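Local coordinates for protein halogenase (Chondromyces crocatus, PDB 3E1T) that binds FAD and probably catalyses the flavin-dependent chlorination step in the biosynthesis of chondrochloren, at residues A[219-224]-A[229-234]; A[255-258]-A[262-265]; A[146-149]-A[155-158]; A[164-167]-A[173-176]. All coordinates share one frame; numbering follows the deposited sequence.

Along the chain the order is interaction 3, interaction 4, interaction 1 and interaction 2, in two pairs. Interactions 3 and 4, with centres about 14 Å apart, belong to adjoining sheets: strand 156-161 of the hairpin is followed directly by strand 163-166 of the parallel sheet, and Val-147 packs on Ile-164. Interactions 1 and 2, centres about 11 Å apart, are a hairpin and the pair of helices packed on it; Phe-220 meets Tyr-255, Ile-256 and Ile-262. Interactions 1 and 4 lie about 30 Å apart between centres, on opposite sides of the chain's centre, and both contribute to the FAD pocket, with adenine near Arg-173 and isoalloxazine near Trp-221.

Interaction 1. Residues A[219-224]-A[229-234]; sequences WFWYIP and LTSVGA
A chi1 of 78°, which sets CG of Trp-221 between its backbone N and carbonyl carbon, folds the indole over the partner strand, where it lies flat on Gly-233. The glycine CA sits over the centre of the six-membered ring, 3.5 Å from the centroid, a CH-pi contact that leaves no room there for a side chain. At the other end of the indole, NE1 of Trp-221 gives an almost straight hydrogen bond (171°) to Ser-231 OG, 2.9 Å away and in the ring plane. That hydroxyl also bonds Glu-48, so the indole is fixed both by its face and by its edge. These two strands, 218-224 and 229-237, form an antiparallel beta hairpin in the large mixed sheet, and Trp-221 belongs to the FAD pocket. Trp-221 and Ile-223 pair with Gly-233 and Ser-231 as hydrogen-bonded pairs; the shortest of their backbone bonds are Trp-221 N to Gly-233 O and Ser-231 N to Ile-223 O, both 2.8 Å. The opposite face carries Phe-220, Tyr-222, Thr-230, Val-232 and Ala-234. Here Tyr-222 has CG anti to its N (chi1 -173°), which lays the ring beneath Thr-230 CG2; this methyl stands 3.5 Å from the ring centroid, almost on the normal. Val-232 CG2 comes obliquely to Tyr-222 CD1 at 3.7 Å, while its CG1 approaches Phe-220 CD1. Over one face of the Phe-220 ring, toward the rim, rests the Ala-234 methyl. The Tyr-222 hydroxyl bonds Lys-200 O, and Thr-230 OG1 bonds Arg-201.

Interaction 2. Residues A[255-258]-A[262-265]; sequences YIDR and IKEY
Asp-257 OD1 and Lys-263 NZ form the one polar pairing between 255-258 and 262-265, a long salt bridge of 4.0 Å. It spans the outer side of the corner where helix 248-257 gives way, after a very short connection, to helix 260-266. Both charged side chains lie at the surface, so water can share in their solvation and the pairing is probably loose. Lys-263 gets there by running out with CG anti to its backbone N, nearly extended as far as CE, and then turning at chi4 (50°), a bend that swings NZ toward the carboxylate. On the way its CD passes 3.4 Å from Asp-257 O, so the aliphatic part of the lysine lies against the Asp-257 backbone. Closer to its own backbone, Lys-263 CB is 3.6 Å from Ile-256 O. Within 255-258 the backbone is held by a hydrogen bond from Arg-258 N to Tyr-255 O.

On the inner side of the corner the contact is apolar and buried. Ile-256 and Ile-262 cross at about a right angle, and each offers its CG2 branch, which stands anti to the backbone N; Ile-256 CG1 also borders the Ile-262 methyl. Both isoleucines rest on strand 218-224, Ile-256 against Phe-220 and Ile-262 against Phe-220 and Tyr-222, so both helices pack on the same strand of the hairpin. Arg-258 turns elsewhere, to a salt bridge with Asp-217. The inner methyl pair, Ile-256 CG2 and Ile-262 CG2, meets at 3.9 Å.

Interaction 3. Residues A[146-149]-A[155-158]; sequences GVRY and VELM
Tyr-149 and Leu-157 face each other as an antiparallel hydrogen-bonded pair. Leu-157 N reaches Tyr-149 O at 2.7 Å, nearly along the C=O axis, and Tyr-149 N returns a bond to Leu-157 O at 3.0 Å, its donor tilted from the carbonyl plane. The same two residues meet through their side chains. A chi1 of 64° turns the tyrosine ring in over the partner strand, and Leu-157 CB comes over its face, 4.1 Å from the centroid and nearest to CZ. Leu-157 CD1 reaches the Tyr-149 hydroxyl oxygen, at 3.7 Å. An alanine here would remove the ring and is likely to leave Leu-157 CB without the ring face it packs on and open a gap beside CD1, although the two backbone bonds could persist. The Tyr-149 ring also meets that of His-132, planes at about 25°.

On the other face of the strands Arg-148 and Glu-156 cross obliquely, with Arg-148 CD only 3.3 Å from Glu-156 CD. Arg-148 NH1 stays 4.3 Å from Glu-156 OE2, which lies well out of the guanidinium plane: the charges may attract each other, but no N-H is aimed at the oxygen. The firm partner of the arginine is Asp-136, which forms a salt bridge with its NE. In the backbone register Met-158 stands across from Arg-148 as a non-hydrogen-bonded pair. The hairpin lies in a four-stranded mixed sheet, strand 143-150 between 156-161 and 133-140; on the latter, Val-134 touches Val-147, and Leu-138 touches both Arg-148 and Met-158.

Interaction 4. Residues A[164-167]-A[173-176]; sequences IVDA and RVSQ. With FAD (flavin-adenine dinucleotide), chain C.
Strand 163-166 of the five-stranded parallel sheet ends in the FAD pocket, in a Rossmann-like nucleotide-binding domain, and the loop that follows folds back so that Val-174 and Ser-175 meet Asp-166. Val-174 CG2 rests on the carboxylate, 3.4 Å from both CG and OD2 of Asp-166; the aspartate chi1 of -174° points its carboxylate at the loop. Ser-175 CB also lies 3.6 Å from Asp-166 OD2, but the Ser-175 N, close to that oxygen, has too poor an angle to bond it. The buried carboxylate is instead held by hydroxyls of the intervening turn, OD1 by Ser-168 and OD2 by Thr-172. Thr-172 OG1 also takes a bond from Val-174 N. A leucine in place of Asp-166 would probably leave those two hydroxyls without their carboxylate partner and let the turn shift. The cofactor touches residues next to these: Ala-167 O is 3.4 Å from FAD C5B, and Arg-173 CD is 3.6 Å from FAD N6A. Gln-176 NE2 bonds Arg-173 O, a link within 173-176. Val-174 packs against Ile-13 of strand 10-13 and Met-298 of strand 298-300, the two strands that flank 163-166 in the sheet.

Interaction 1. Residues A[219-224]-A[229-234]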
loop_
_atom_site.group_PDB
_atom_site.type_symbol
_atom_site.label_atom_id
_atom_site.label_comp_id
_atom_site.label_asym_id
_atom_site.label_seq_id
_atom_site.Cartn_x
_atom_site.Cartn_y
_atom_site.Cartn_z
ATOM N N TRP A 219 -14.354 5.409 -8.691
ATOM C CA TRP A 219 -13.710 6.655 -8.300
ATOM C C TRP A 219 -12.373 6.861 -8.991
ATOM O O TRP A 219 -11.757 5.909 -9.462
ATOM C CB TRP A 219 -13.569 6.772 -6.765
ATOM C CG TRP A 219 -12.681 5.731 -6.122
ATOM C CD1 TRP A 219 -13.038 4.466 -5.757
ATOM C CD2 TRP A 219 -11.303 5.883 -5.744
ATOM N NE1 TRP A 219 -11.964 3.814 -5.186
ATOM C CE2 TRP A 219 -10.888 4.658 -5.172
ATOM C CE3 TRP A 219 -10.377 6.924 -5.854
ATOM C CZ2 TRP A 219 -9.583 4.445 -4.712
ATOM C CZ3 TRP A 219 -9.079 6.720 -5.388
ATOM C CH2 TRP A 219 -8.695 5.486 -4.822
ATOM N N PHE A 220 -11.948 8.120 -9.055
ATOM C CA PHE A 220 -10.692 8.508 -9.685
ATOM C C PHE A 220 -9.693 8.985 -8.645
ATOM O O PHE A 220 -10.075 9.608 -7.648
ATOM C CB PHE A 220 -10.934 9.665 -10.661
ATOM C CG PHE A 220 -11.200 9.245 -12.065
ATOM C CD1 PHE A 220 -10.145 8.979 -12.934
ATOM C CD2 PHE A 220 -12.504 9.159 -12.538
ATOM C CE1 PHE A 220 -10.384 8.597 -14.254
ATOM C CE2 PHE A 220 -12.768 8.781 -13.849
ATOM C CZ PHE A 220 -11.708 8.506 -14.720
ATOM N N TRP A 221 -8.417 8.698 -8.868
ATOM C CA TRP A 221 -7.359 9.472 -8.225
ATOM C C TRP A 221 -6.727 10.419 -9.236
ATOM O O TRP A 221 -6.766 10.167 -10.448
ATOM C CB TRP A 221 -6.301 8.589 -7.549
ATOM C CG TRP A 221 -5.283 7.951 -8.475
ATOM C CD1 TRP A 221 -4.205 8.559 -9.057
ATOM C CD2 TRP A 221 -5.226 6.569 -8.874
ATOM N NE1 TRP A 221 -3.497 7.652 -9.822
ATOM C CE2 TRP A 221 -4.095 6.423 -9.716
ATOM C CE3 TRP A 221 -6.032 5.447 -8.620
ATOM C CZ2 TRP A 221 -3.743 5.199 -10.294
ATOM C CZ3 TRP A 221 -5.676 4.223 -9.185
ATOM C CH2 TRP A 221 -4.540 4.112 -10.026
ATOM N N TYR A 222 -6.145 11.502 -8.726
ATOM C CA TYR A 222 -5.574 12.585 -9.540
ATOM C C TYR A 222 -4.404 13.125 -8.736
ATOM O O TYR A 222 -4.591 13.892 -7.799
ATOM C CB TYR A 222 -6.612 13.690 -9.771
ATOM C CG TYR A 222 -6.198 14.795 -10.747
ATOM C CD1 TYR A 222 -6.505 14.696 -12.102
ATOM C CD2 TYR A 222 -5.535 15.947 -10.309
ATOM C CE1 TYR A 222 -6.151 15.703 -13.006
ATOM C CE2 TYR A 222 -5.175 16.984 -11.220
ATOM C CZ TYR A 222 -5.485 16.844 -12.560
ATOM O OH TYR A 222 -5.157 17.827 -13.483
ATOM N N ILE A 223 -3.204 12.671 -9.073
ATOM C CA ILE A 223 -2.010 12.951 -8.283
ATOM C C ILE A 223 -1.055 13.785 -9.119
ATOM O O ILE A 223 -0.616 13.330 -10.181
ATOM C CB ILE A 223 -1.290 11.658 -7.856
ATOM C CG1 ILE A 223 -2.227 10.754 -7.040
ATOM C CG2 ILE A 223 -0.005 11.983 -7.088
ATOM C CD1 ILE A 223 -1.707 9.317 -6.830
ATOM N N PRO A 224 -0.746 15.014 -8.659
ATOM C CA PRO A 224 0.253 15.814 -9.368
ATOM C C PRO A 224 1.667 15.339 -9.037
ATOM O O PRO A 224 2.043 15.241 -7.856
ATOM C CB PRO A 224 0.012 17.233 -8.848
ATOM C CG PRO A 224 -0.578 17.044 -7.456
ATOM C CD PRO A 224 -1.303 15.708 -7.478
ATOM N N LEU A 229 3.114 17.079 -14.903
ATOM C CA LEU A 229 2.702 15.670 -14.941
ATOM C C LEU A 229 1.704 15.284 -13.855
ATOM O O LEU A 229 1.886 15.623 -12.678
ATOM C CB LEU A 229 3.924 14.736 -14.943
ATOM C CG LEU A 229 3.718 13.251 -15.286
ATOM C CD1 LEU A 229 3.081 13.030 -16.674
ATOM C CD2 LEU A 229 5.042 12.518 -15.178
ATOM N N THR A 230 0.638 14.596 -14.279
ATOM C CA THR A 230 -0.382 14.061 -13.373
ATOM C C THR A 230 -0.681 12.573 -13.614
ATOM O O THR A 230 -0.928 12.142 -14.752
ATOM C CB THR A 230 -1.710 14.859 -13.429
ATOM O OG1 THR A 230 -1.436 16.266 -13.381
ATOM C CG2 THR A 230 -2.608 14.492 -12.237
ATOM N N SER A 231 -0.650 11.804 -12.524
ATOM C CA SER A 231 -1.100 10.406 -12.510
ATOM C C SER A 231 -2.607 10.377 -12.334
ATOM O O SER A 231 -3.132 11.025 -11.438
ATOM C CB SER A 231 -0.439 9.655 -11.354
ATOM O OG SER A 231 -1.042 8.387 -11.155
ATOM N N VAL A 232 -3.305 9.640 -13.184
ATOM C CA VAL A 232 -4.763 9.630 -13.159
ATOM C C VAL A 232 -5.284 8.211 -13.344
ATOM O O VAL A 232 -4.984 7.545 -14.349
ATOM C CB VAL A 232 -5.397 10.561 -14.237
ATOM C CG1 VAL A 232 -6.928 10.561 -14.111
ATOM C CG2 VAL A 232 -4.867 12.007 -14.107
ATOM N N GLY A 233 -6.082 7.760 -12.386
ATOM C CA GLY A 233 -6.561 6.388 -12.401
ATOM C C GLY A 233 -8.007 6.262 -12.009
ATOM O O GLY A 233 -8.467 6.958 -11.096
ATOM N N ALA A 234 -8.718 5.390 -12.719
ATOM C CA ALA A 234 -10.095 5.030 -12.391
ATOM C C ALA A 234 -10.091 3.670 -11.693
ATOM O O ALA A 234 -9.473 2.708 -12.181
ATOM C CB ALA A 234 -10.936 4.980 -13.640
#

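Interaction 2. Residues A[255-258]-A[262-265]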
loop_
_atom_site.group_PDB
_atom_site.type_symbol
_atom_site.label_atom_id
_atom_site.label_comp_id
_atom_site.label_asym_id
_atom_site.label_seq_id
_atom_site.Cartn_x
_atom_site.Cartn_y
_atom_site.Cartn_z
ATOM N N TYR A 255 -14.452 7.058 -19.073
ATOM C CA TYR A 255 -14.630 7.206 -17.629
ATOM C C TYR A 255 -14.330 8.635 -17.189
ATOM O O TYR A 255 -15.019 9.187 -16.327
ATOM C CB TYR A 255 -13.747 6.227 -16.843
ATOM C CG TYR A 255 -14.252 4.804 -16.785
ATOM C CD1 TYR A 255 -15.594 4.518 -16.503
ATOM C CD2 TYR A 255 -13.377 3.731 -16.979
ATOM C CE1 TYR A 255 -16.051 3.206 -16.434
ATOM C CE2 TYR A 255 -13.826 2.415 -16.920
ATOM C CZ TYR A 255 -15.156 2.162 -16.643
ATOM O OH TYR A 255 -15.582 0.862 -16.579
ATOM N N ILE A 256 -13.292 9.226 -17.777
ATOM C CA ILE A 256 -12.926 10.610 -17.469
ATOM C C ILE A 256 -14.096 11.551 -17.765
ATOM O O ILE A 256 -14.485 12.345 -16.911
ATOM C CB ILE A 256 -11.651 11.047 -18.217
ATOM C CG1 ILE A 256 -10.423 10.363 -17.611
ATOM C CG2 ILE A 256 -11.483 12.563 -18.155
ATOM C CD1 ILE A 256 -9.203 10.396 -18.493
ATOM N N ASP A 257 -14.669 11.421 -18.964
ATOM C CA ASP A 257 -15.828 12.220 -19.377
ATOM C C ASP A 257 -16.999 12.134 -18.398
ATOM O O ASP A 257 -17.784 13.073 -18.281
ATOM C CB ASP A 257 -16.298 11.806 -20.774
ATOM C CG ASP A 257 -15.366 12.281 -21.880
ATOM O OD1 ASP A 257 -14.345 12.960 -21.589
ATOM O OD2 ASP A 257 -15.662 11.977 -23.057
ATOM N N ARG A 258 -17.103 11.016 -17.685
ATOM C CA ARG A 258 -18.247 10.764 -16.801
ATOM C C ARG A 258 -18.019 11.224 -15.361
ATOM O O ARG A 258 -18.871 11.036 -14.491
ATOM C CB ARG A 258 -18.622 9.283 -16.830
ATOM C CG ARG A 258 -19.185 8.807 -18.161
ATOM C CD ARG A 258 -19.456 7.321 -18.094
ATOM N NE ARG A 258 -20.399 7.013 -17.024
ATOM C CZ ARG A 258 -20.546 5.819 -16.455
ATOM N NH1 ARG A 258 -19.799 4.779 -16.841
ATOM N NH2 ARG A 258 -21.448 5.665 -15.496
ATOM N N ILE A 262 -12.873 15.534 -12.844
ATOM C CA ILE A 262 -11.763 14.971 -13.609
ATOM C C ILE A 262 -11.833 15.434 -15.063
ATOM O O ILE A 262 -10.801 15.755 -15.664
ATOM C CB ILE A 262 -11.719 13.412 -13.530
ATOM C CG1 ILE A 262 -11.629 12.925 -12.071
ATOM C CG2 ILE A 262 -10.591 12.842 -14.405
ATOM C CD1 ILE A 262 -10.465 13.493 -11.237
ATOM N N LYS A 263 -13.043 15.467 -15.621
ATOM C CA LYS A 263 -13.248 15.991 -16.979
ATOM C C LYS A 263 -12.696 17.413 -17.117
ATOM O O LYS A 263 -11.957 17.718 -18.062
ATOM C CB LYS A 263 -14.733 15.954 -17.375
ATOM C CG LYS A 263 -14.990 16.425 -18.820
ATOM C CD LYS A 263 -16.360 16.016 -19.328
ATOM C CE LYS A 263 -16.732 16.749 -20.630
ATOM N NZ LYS A 263 -15.667 16.701 -21.687
ATOM N N GLU A 264 -13.032 18.273 -16.163
ATOM C CA GLU A 264 -12.566 19.657 -16.220
ATOM C C GLU A 264 -11.059 19.798 -15.958
ATOM O O GLU A 264 -10.371 20.544 -16.663
ATOM C CB GLU A 264 -13.418 20.588 -15.344
ATOM C CG GLU A 264 -13.143 20.559 -13.862
ATOM C CD GLU A 264 -13.374 21.923 -13.212
ATOM O OE1 GLU A 264 -14.409 22.092 -12.529
ATOM O OE2 GLU A 264 -12.524 22.827 -13.389
ATOM N N TYR A 265 -10.530 19.053 -14.989
ATOM C CA TYR A 265 -9.105 19.149 -14.693
ATOM C C TYR A 265 -8.231 18.668 -15.842
ATOM O O TYR A 265 -7.079 19.100 -15.959
ATOM C CB TYR A 265 -8.753 18.424 -13.390
ATOM C CG TYR A 265 -8.974 19.254 -12.142
ATOM C CD1 TYR A 265 -10.171 19.940 -11.940
ATOM C CD2 TYR A 265 -7.994 19.346 -11.160
ATOM C CE1 TYR A 265 -10.387 20.694 -10.807
ATOM C CE2 TYR A 265 -8.197 20.111 -10.015
ATOM C CZ TYR A 265 -9.404 20.779 -9.848
ATOM O OH TYR A 265 -9.634 21.530 -8.725
#

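Interaction 3. Residues A[146-149]-A[155-158]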
loop_
_atom_site.group_PDB
_atom_site.type_symbol
_atom_site.label_atom_id
_atom_site.label_comp_id
_atom_site.label_asym_id
_atom_site.label_seq_id
_atom_site.Cartn_x
_atom_site.Cartn_y
_atom_site.Cartn_z
ATOM N N GLY A 146 18.134 -20.386 1.946
ATOM C CA GLY A 146 18.732 -19.679 0.828
ATOM C C GLY A 146 17.765 -19.444 -0.300
ATOM O O GLY A 146 16.559 -19.635 -0.142
ATOM N N VAL A 147 18.298 -19.010 -1.434
ATOM C CA VAL A 147 17.501 -18.793 -2.627
ATOM C C VAL A 147 18.213 -19.332 -3.867
ATOM O O VAL A 147 19.441 -19.444 -3.879
ATOM C CB VAL A 147 17.169 -17.277 -2.843
ATOM C CG1 VAL A 147 16.309 -16.728 -1.697
ATOM C CG2 VAL A 147 18.445 -16.446 -3.036
ATOM N N ARG A 148 17.439 -19.685 -4.891
ATOM C CA ARG A 148 17.976 -19.865 -6.239
ATOM C C ARG A 148 17.594 -18.650 -7.066
ATOM O O ARG A 148 16.436 -18.228 -7.041
ATOM C CB ARG A 148 17.432 -21.137 -6.911
ATOM C CG ARG A 148 17.409 -21.053 -8.456
ATOM C CD ARG A 148 17.191 -22.380 -9.175
ATOM N NE ARG A 148 16.242 -23.265 -8.501
ATOM C CZ ARG A 148 16.606 -24.296 -7.751
ATOM N NH1 ARG A 148 17.891 -24.566 -7.583
ATOM N NH2 ARG A 148 15.689 -25.052 -7.168
ATOM N N TYR A 149 18.559 -18.097 -7.797
ATOM C CA TYR A 149 18.317 -16.951 -8.675
ATOM C C TYR A 149 19.054 -17.077 -10.005
ATOM O O TYR A 149 19.938 -17.914 -10.145
ATOM C CB TYR A 149 18.721 -15.636 -7.984
ATOM C CG TYR A 149 20.202 -15.496 -7.670
ATOM C CD1 TYR A 149 21.052 -14.796 -8.522
ATOM C CD2 TYR A 149 20.742 -16.050 -6.508
ATOM C CE1 TYR A 149 22.416 -14.659 -8.232
ATOM C CE2 TYR A 149 22.102 -15.921 -6.206
ATOM C CZ TYR A 149 22.929 -15.222 -7.070
ATOM O OH TYR A 149 24.270 -15.091 -6.772
ATOM N N VAL A 155 22.457 -17.021 -16.135
ATOM C CA VAL A 155 23.127 -17.945 -15.210
ATOM C C VAL A 155 22.392 -18.173 -13.879
ATOM O O VAL A 155 22.101 -17.227 -13.145
ATOM C CB VAL A 155 24.603 -17.499 -14.958
ATOM C CG1 VAL A 155 25.258 -18.308 -13.847
ATOM C CG2 VAL A 155 25.420 -17.605 -16.247
ATOM N N GLU A 156 22.139 -19.447 -13.576
ATOM C CA GLU A 156 21.441 -19.874 -12.372
ATOM C C GLU A 156 22.408 -20.128 -11.208
ATOM O O GLU A 156 23.280 -21.000 -11.293
ATOM C CB GLU A 156 20.641 -21.140 -12.686
ATOM C CG GLU A 156 19.684 -21.578 -11.607
ATOM C CD GLU A 156 18.863 -22.784 -12.029
ATOM O OE1 GLU A 156 17.888 -22.609 -12.800
ATOM O OE2 GLU A 156 19.189 -23.908 -11.578
ATOM N N LEU A 157 22.248 -19.367 -10.124
ATOM C CA LEU A 157 23.119 -19.488 -8.946
ATOM C C LEU A 157 22.359 -19.664 -7.628
ATOM O O LEU A 157 21.127 -19.722 -7.610
ATOM C CB LEU A 157 24.042 -18.274 -8.839
ATOM C CG LEU A 157 25.150 -18.060 -9.869
ATOM C CD1 LEU A 157 26.040 -16.916 -9.400
ATOM C CD2 LEU A 157 25.972 -19.330 -10.094
ATOM N N MET A 158 23.105 -19.730 -6.525
ATOM C CA MET A 158 22.513 -19.837 -5.197
ATOM C C MET A 158 23.218 -18.980 -4.150
ATOM O O MET A 158 24.396 -18.643 -4.296
ATOM C CB MET A 158 22.476 -21.295 -4.740
ATOM C CG MET A 158 21.475 -22.142 -5.500
ATOM S SD MET A 158 21.540 -23.881 -5.071
ATOM C CE MET A 158 23.115 -24.389 -5.787
#

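Interaction 4. Residues A[164-167]-A[173-176]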
loop_
_atom_site.group_PDB
_atom_site.type_symbol
_atom_site.label_atom_id
_atom_site.label_comp_id
_atom_site.label_asym_id
_atom_site.label_seq_id
_atom_site.Cartn_x
_atom_site.Cartn_y
_atom_site.Cartn_z
ATOM N N ILE A 164 15.512 -15.113 5.141
ATOM C CA ILE A 164 15.115 -14.789 3.768
ATOM C C ILE A 164 13.803 -14.006 3.856
ATOM O O ILE A 164 12.878 -14.448 4.534
ATOM C CB ILE A 164 14.866 -16.062 2.905
ATOM C CG1 ILE A 164 15.981 -17.108 3.090
ATOM C CG2 ILE A 164 14.674 -15.690 1.414
ATOM C CD1 ILE A 164 17.342 -16.695 2.570
ATOM N N VAL A 165 13.736 -12.845 3.206
ATOM C CA VAL A 165 12.507 -12.039 3.210
ATOM C C VAL A 165 11.990 -11.733 1.802
ATOM O O VAL A 165 12.728 -11.222 0.968
ATOM C CB VAL A 165 12.670 -10.723 3.998
ATOM C CG1 VAL A 165 11.386 -9.881 3.902
ATOM C CG2 VAL A 165 13.015 -11.015 5.481
ATOM N N ASP A 166 10.722 -12.067 1.559
ATOM C CA ASP A 166 10.035 -11.738 0.316
ATOM C C ASP A 166 9.490 -10.315 0.404
ATOM O O ASP A 166 8.564 -10.030 1.176
ATOM C CB ASP A 166 8.908 -12.742 0.056
ATOM C CG ASP A 166 8.230 -12.549 -1.294
ATOM O OD1 ASP A 166 8.723 -11.787 -2.165
ATOM O OD2 ASP A 166 7.185 -13.184 -1.492
ATOM N N ALA A 167 10.107 -9.422 -0.365
ATOM C CA ALA A 167 9.642 -8.058 -0.534
ATOM C C ALA A 167 9.430 -7.870 -2.019
ATOM O O ALA A 167 9.685 -6.802 -2.555
ATOM C CB ALA A 167 10.681 -7.065 -0.027
ATOM N N ARG A 173 6.600 -14.671 -6.523
ATOM C CA ARG A 173 6.518 -16.066 -6.938
ATOM C C ARG A 173 6.913 -17.018 -5.804
ATOM O O ARG A 173 6.954 -18.230 -6.001
ATOM C CB ARG A 173 7.336 -16.314 -8.232
ATOM C CG ARG A 173 8.855 -16.052 -8.133
ATOM C CD ARG A 173 9.514 -15.874 -9.524
ATOM N NE ARG A 173 9.672 -17.131 -10.258
ATOM C CZ ARG A 173 9.926 -17.217 -11.565
ATOM N NH1 ARG A 173 10.049 -16.121 -12.308
ATOM N NH2 ARG A 173 10.046 -18.407 -12.134
ATOM N N VAL A 174 7.173 -16.472 -4.615
ATOM C CA VAL A 174 7.665 -17.279 -3.491
ATOM C C VAL A 174 6.833 -17.202 -2.212
ATOM O O VAL A 174 7.074 -17.959 -1.263
ATOM C CB VAL A 174 9.175 -16.956 -3.146
ATOM C CG1 VAL A 174 10.087 -17.204 -4.361
ATOM C CG2 VAL A 174 9.343 -15.530 -2.617
ATOM N N SER A 175 5.833 -16.324 -2.177
ATOM C CA SER A 175 5.071 -16.123 -0.929
ATOM C C SER A 175 4.328 -17.360 -0.455
ATOM O O SER A 175 4.086 -17.504 0.741
ATOM C CB SER A 175 4.104 -14.939 -1.037
ATOM O OG SER A 175 3.037 -15.242 -1.914
ATOM N N GLN A 176 3.977 -18.260 -1.376
ATOM C CA GLN A 176 3.248 -19.482 -1.004
ATOM C C GLN A 176 4.051 -20.420 -0.089
ATOM O O GLN A 176 3.494 -21.315 0.548
ATOM C CB GLN A 176 2.737 -20.231 -2.241
ATOM C CG GLN A 176 3.810 -20.990 -3.000
ATOM C CD GLN A 176 4.699 -20.085 -3.824
ATOM O OE1 GLN A 176 4.406 -18.897 -4.008
ATOM N NE2 GLN A 176 5.801 -20.644 -4.338
HETATM P PA FAD C . 6.993 -3.254 -5.022
HETATM O O1A FAD C . 6.994 -1.748 -5.036
HETATM O O2A FAD C . 6.049 -3.895 -5.979
HETATM O O5B FAD C . 8.493 -3.735 -5.380
HETATM C C5B FAD C . 8.848 -5.109 -5.391
HETATM C C4B FAD C . 10.130 -5.297 -6.207
HETATM O O4B FAD C . 10.450 -6.667 -6.337
HETATM C C3B FAD C . 9.966 -4.754 -7.622
HETATM O O3B FAD C . 11.003 -3.826 -7.852
HETATM C C2B FAD C . 10.126 -5.956 -8.530
HETATM O O2B FAD C . 10.881 -5.614 -9.658
HETATM C C1B FAD C . 10.874 -6.939 -7.649
HETATM N N9A FAD C . 10.626 -8.364 -7.934
HETATM C C8A FAD C . 9.459 -8.985 -8.303
HETATM N N7A FAD C . 9.713 -10.308 -8.427
HETATM C C5A FAD C . 11.014 -10.543 -8.131
HETATM C C6A FAD C . 11.810 -11.699 -8.106
HETATM N N6A FAD C . 11.346 -12.878 -8.540
HETATM N N1A FAD C . 13.133 -11.588 -7.750
HETATM C C2A FAD C . 13.691 -10.371 -7.456
HETATM N N3A FAD C . 12.903 -9.241 -7.497
HETATM C C4A FAD C . 11.592 -9.325 -7.820
HETATM N N1 FAD C . 0.638 3.120 -2.407
HETATM C C2 FAD C . 0.892 4.361 -1.892
HETATM O O2 FAD C . 1.629 4.440 -0.912
HETATM N N3 FAD C . 0.308 5.474 -2.471
HETATM C C4 FAD C . -0.523 5.345 -3.580
HETATM O O4 FAD C . -1.028 6.336 -4.112
HETATM C C4X FAD C . -0.791 4.082 -4.091
HETATM N N5 FAD C . -1.610 3.913 -5.191
HETATM C C5X FAD C . -1.851 2.645 -5.685
HETATM C C6 FAD C . -2.687 2.460 -6.792
HETATM C C7 FAD C . -2.926 1.168 -7.284
HETATM C C7M FAD C . -3.992 0.970 -8.323
HETATM C C8 FAD C . -2.334 0.058 -6.669
HETATM C C8M FAD C . -2.723 -1.357 -7.034
HETATM C C9 FAD C . -1.495 0.251 -5.576
HETATM C C9A FAD C . -1.251 1.536 -5.077
HETATM N N10 FAD C . -0.408 1.697 -3.993
HETATM C C10 FAD C . -0.185 2.963 -3.494
HETATM C "C1'" FAD C . 0.333 0.511 -3.401
HETATM C "C2'" FAD C . 1.815 0.438 -3.789
HETATM O "O2'" FAD C . 1.888 0.216 -5.183
HETATM C "C3'" FAD C . 2.519 -0.718 -3.062
HETATM O "O3'" FAD C . 1.993 -0.889 -1.764
HETATM C "C4'" FAD C . 4.026 -0.543 -2.878
HETATM O "O4'" FAD C . 4.646 -0.452 -4.141
HETATM C "C5'" FAD C . 4.586 -1.749 -2.124
HETATM O "O5'" FAD C . 5.983 -1.765 -2.232
HETATM P P FAD C . 6.809 -3.141 -2.160
HETATM O O1P FAD C . 8.241 -2.827 -1.782
HETATM O O2P FAD C . 6.204 -4.068 -1.154
HETATM O O3P FAD C . 6.624 -3.821 -3.582
#